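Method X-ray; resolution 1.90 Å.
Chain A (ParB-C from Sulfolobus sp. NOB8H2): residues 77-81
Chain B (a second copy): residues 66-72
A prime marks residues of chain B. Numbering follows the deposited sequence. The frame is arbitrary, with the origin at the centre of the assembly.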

# COMPACT_ATOMS: atom_id res chain seq x y z
N TYR A 77 6.32 -1.06 -3.29
CA TYR A 77 5.43 0.07 -3.05
C TYR A 77 5.00 0.18 -1.59
O TYR A 77 4.40 1.19 -1.19
CB TYR A 77 4.18 -0.04 -3.92
CG TYR A 77 4.45 -0.08 -5.41
CD1 TYR A 77 3.65 -0.85 -6.26
CD2 TYR A 77 5.48 0.66 -5.98
CE1 TYR A 77 3.88 -0.89 -7.62
CE2 TYR A 77 5.72 0.62 -7.34
CZ TYR A 77 4.91 -0.15 -8.16
OH TYR A 77 5.13 -0.20 -9.51
N PHE A 78 5.27 -0.86 -0.80
CA PHE A 78 4.89 -0.89 0.61
C PHE A 78 5.88 -0.08 1.44
O PHE A 78 6.66 -0.63 2.22
CB PHE A 78 4.85 -2.33 1.13
CG PHE A 78 3.69 -3.14 0.63
CD1 PHE A 78 3.71 -4.53 0.70
CD2 PHE A 78 2.56 -2.53 0.10
CE1 PHE A 78 2.65 -5.29 0.25
CE2 PHE A 78 1.49 -3.29 -0.35
CZ PHE A 78 1.53 -4.66 -0.28
N ARG A 79 5.86 1.24 1.26
CA ARG A 79 6.80 2.12 1.92
C ARG A 79 6.27 3.54 1.92
O ARG A 79 5.27 3.84 1.27
CB ARG A 79 8.15 2.08 1.20
CG ARG A 79 8.11 2.64 -0.22
CD ARG A 79 9.40 2.37 -1.00
NE ARG A 79 9.24 2.72 -2.41
CZ ARG A 79 9.40 3.94 -2.90
NH1 ARG A 79 9.75 4.95 -2.11
NH2 ARG A 79 9.23 4.17 -4.20
N LEU A 80 6.93 4.42 2.66
CA LEU A 80 6.63 5.84 2.58
C LEU A 80 7.43 6.43 1.43
O LEU A 80 8.66 6.44 1.48
CB LEU A 80 7.00 6.55 3.89
CG LEU A 80 6.71 8.05 3.96
CD1 LEU A 80 5.23 8.34 3.75
CD2 LEU A 80 7.17 8.60 5.30
N PHE A 81 6.74 6.87 0.38
CA PHE A 81 7.41 7.55 -0.73
C PHE A 81 7.99 8.86 -0.22
O PHE A 81 7.37 9.53 0.60
CB PHE A 81 6.42 7.84 -1.87
CG PHE A 81 5.97 6.61 -2.62
CD1 PHE A 81 5.26 5.61 -1.98
CD2 PHE A 81 6.22 6.48 -3.98
CE1 PHE A 81 4.84 4.49 -2.67
CE2 PHE A 81 5.80 5.36 -4.67
CZ PHE A 81 5.11 4.36 -4.02
N ARG B 66 8.61 10.31 12.83
CA ARG B 66 7.37 10.46 12.08
C ARG B 66 7.18 9.30 11.12
O ARG B 66 6.07 8.79 10.96
CB ARG B 66 7.32 11.81 11.37
CG ARG B 66 7.41 13.00 12.33
CD ARG B 66 6.98 14.31 11.68
NE ARG B 66 7.67 14.54 10.41
CZ ARG B 66 8.82 15.20 10.29
NH1 ARG B 66 9.41 15.71 11.36
NH2 ARG B 66 9.36 15.37 9.09
N GLU B 67 8.27 8.87 10.49
CA GLU B 67 8.25 7.74 9.57
C GLU B 67 7.87 6.46 10.31
O GLU B 67 7.11 5.63 9.79
CB GLU B 67 9.61 7.59 8.88
CG GLU B 67 9.80 6.29 8.12
CD GLU B 67 11.12 6.24 7.37
OE1 GLU B 67 11.58 7.30 6.90
OE2 GLU B 67 11.71 5.14 7.25
N GLU B 68 8.39 6.28 11.51
CA GLU B 68 8.03 5.12 12.32
C GLU B 68 6.53 5.07 12.57
O GLU B 68 5.93 4.00 12.51
CB GLU B 68 8.79 5.12 13.64
CG GLU B 68 10.20 4.56 13.53
CD GLU B 68 10.97 4.67 14.83
OE1 GLU B 68 10.62 5.54 15.65
OE2 GLU B 68 11.93 3.90 15.02
N ILE B 69 5.93 6.22 12.85
CA ILE B 69 4.49 6.27 13.11
C ILE B 69 3.69 5.93 11.85
O ILE B 69 2.68 5.24 11.93
CB ILE B 69 4.06 7.62 13.74
CG1 ILE B 69 4.70 7.76 15.13
CG2 ILE B 69 2.54 7.71 13.86
CD1 ILE B 69 4.29 9.00 15.88
N PHE B 70 4.16 6.40 10.70
CA PHE B 70 3.53 6.03 9.43
C PHE B 70 3.49 4.52 9.25
O PHE B 70 2.44 3.94 8.94
CB PHE B 70 4.25 6.68 8.24
CG PHE B 70 3.75 6.21 6.89
CD1 PHE B 70 2.60 6.74 6.34
CD2 PHE B 70 4.43 5.23 6.18
CE1 PHE B 70 2.13 6.31 5.10
CE2 PHE B 70 3.97 4.79 4.94
CZ PHE B 70 2.82 5.34 4.41
N TYR B 71 4.63 3.87 9.42
CA TYR B 71 4.68 2.42 9.26
C TYR B 71 3.81 1.72 10.30
O TYR B 71 3.18 0.70 10.02
CB TYR B 71 6.13 1.91 9.28
CG TYR B 71 6.88 2.24 8.01
CD1 TYR B 71 7.84 3.24 7.97
CD2 TYR B 71 6.58 1.58 6.82
CE1 TYR B 71 8.51 3.55 6.80
CE2 TYR B 71 7.25 1.89 5.65
CZ TYR B 71 8.21 2.87 5.64
OH TYR B 71 8.87 3.18 4.47
N GLU B 72 3.76 2.28 11.50
CA GLU B 72 2.87 1.73 12.52
C GLU B 72 1.42 1.78 12.03
O GLU B 72 0.65 0.84 12.23
CB GLU B 72 3.03 2.47 13.84
CG GLU B 72 2.14 1.95 14.95
CD GLU B 72 2.53 2.52 16.29
OE1 GLU B 72 3.67 2.28 16.73
OE2 GLU B 72 1.70 3.23 16.90

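Residues 66–72 of chain B form part of a longer helix, held by the usual i to i+4 hydrogen bonds: Phe70′ N to Arg66′ O (3.1 Å), Tyr71′ N to Glu67′ O (3.1 Å) and Glu72′ N to Glu68′ O (2.9 Å). The chain A segment facing it has no regular helix or strand. Arg79 and Leu80, with phi/psi of -161/171° and -86/114°, are extended, and the Leu80 amide makes its hydrogen bond across the interface. The backbones stay well apart, with Arg79 CA 7.6 Å from Tyr71′ CA and Leu80 CA 7.4 Å from Glu67′ CA, and side chains from both stretches fill the gap.

Tyr71′ does so with a polar tip. Its CA-to-CB bond points sideways, but the long ring carries the hydroxyl to chain A, where Leu80 N donates a hydrogen bond to Tyr71′ OH at 2.9 Å and a nearly straight 169°. The phenol suits the place because its rigid ring carries an oxygen that can accept a hydrogen bond. The same oxygen lies 3.5 Å from Arg79 CA, which sits at the edge of the tyrosine ring.

Leu80 is the centre of the contact and has the largest area covered by the other stretch. Its CA-to-CB bond points toward the helix, and with chi1 t and chi2 p, CD1 lies 3.7 Å from the centroid of the Phe70′ ring, only 4° off the ring normal. This is a CH-pi contact over the face, in which a compact methyl group meets a flat, polarizable surface. Leu80 CB adds apolar packing, 3.7 Å from Phe70′ CE2. Phe70′, whose CA-to-CB bond points toward chain A, is buried, as suits a wholly apolar ring.

Arg79 directs its CA-to-CB bond away from the helix, yet Arg79 CB still touches Tyr71′ OH at 3.5 Å; its guanidinium group is hydrogen-bonded elsewhere in the structure.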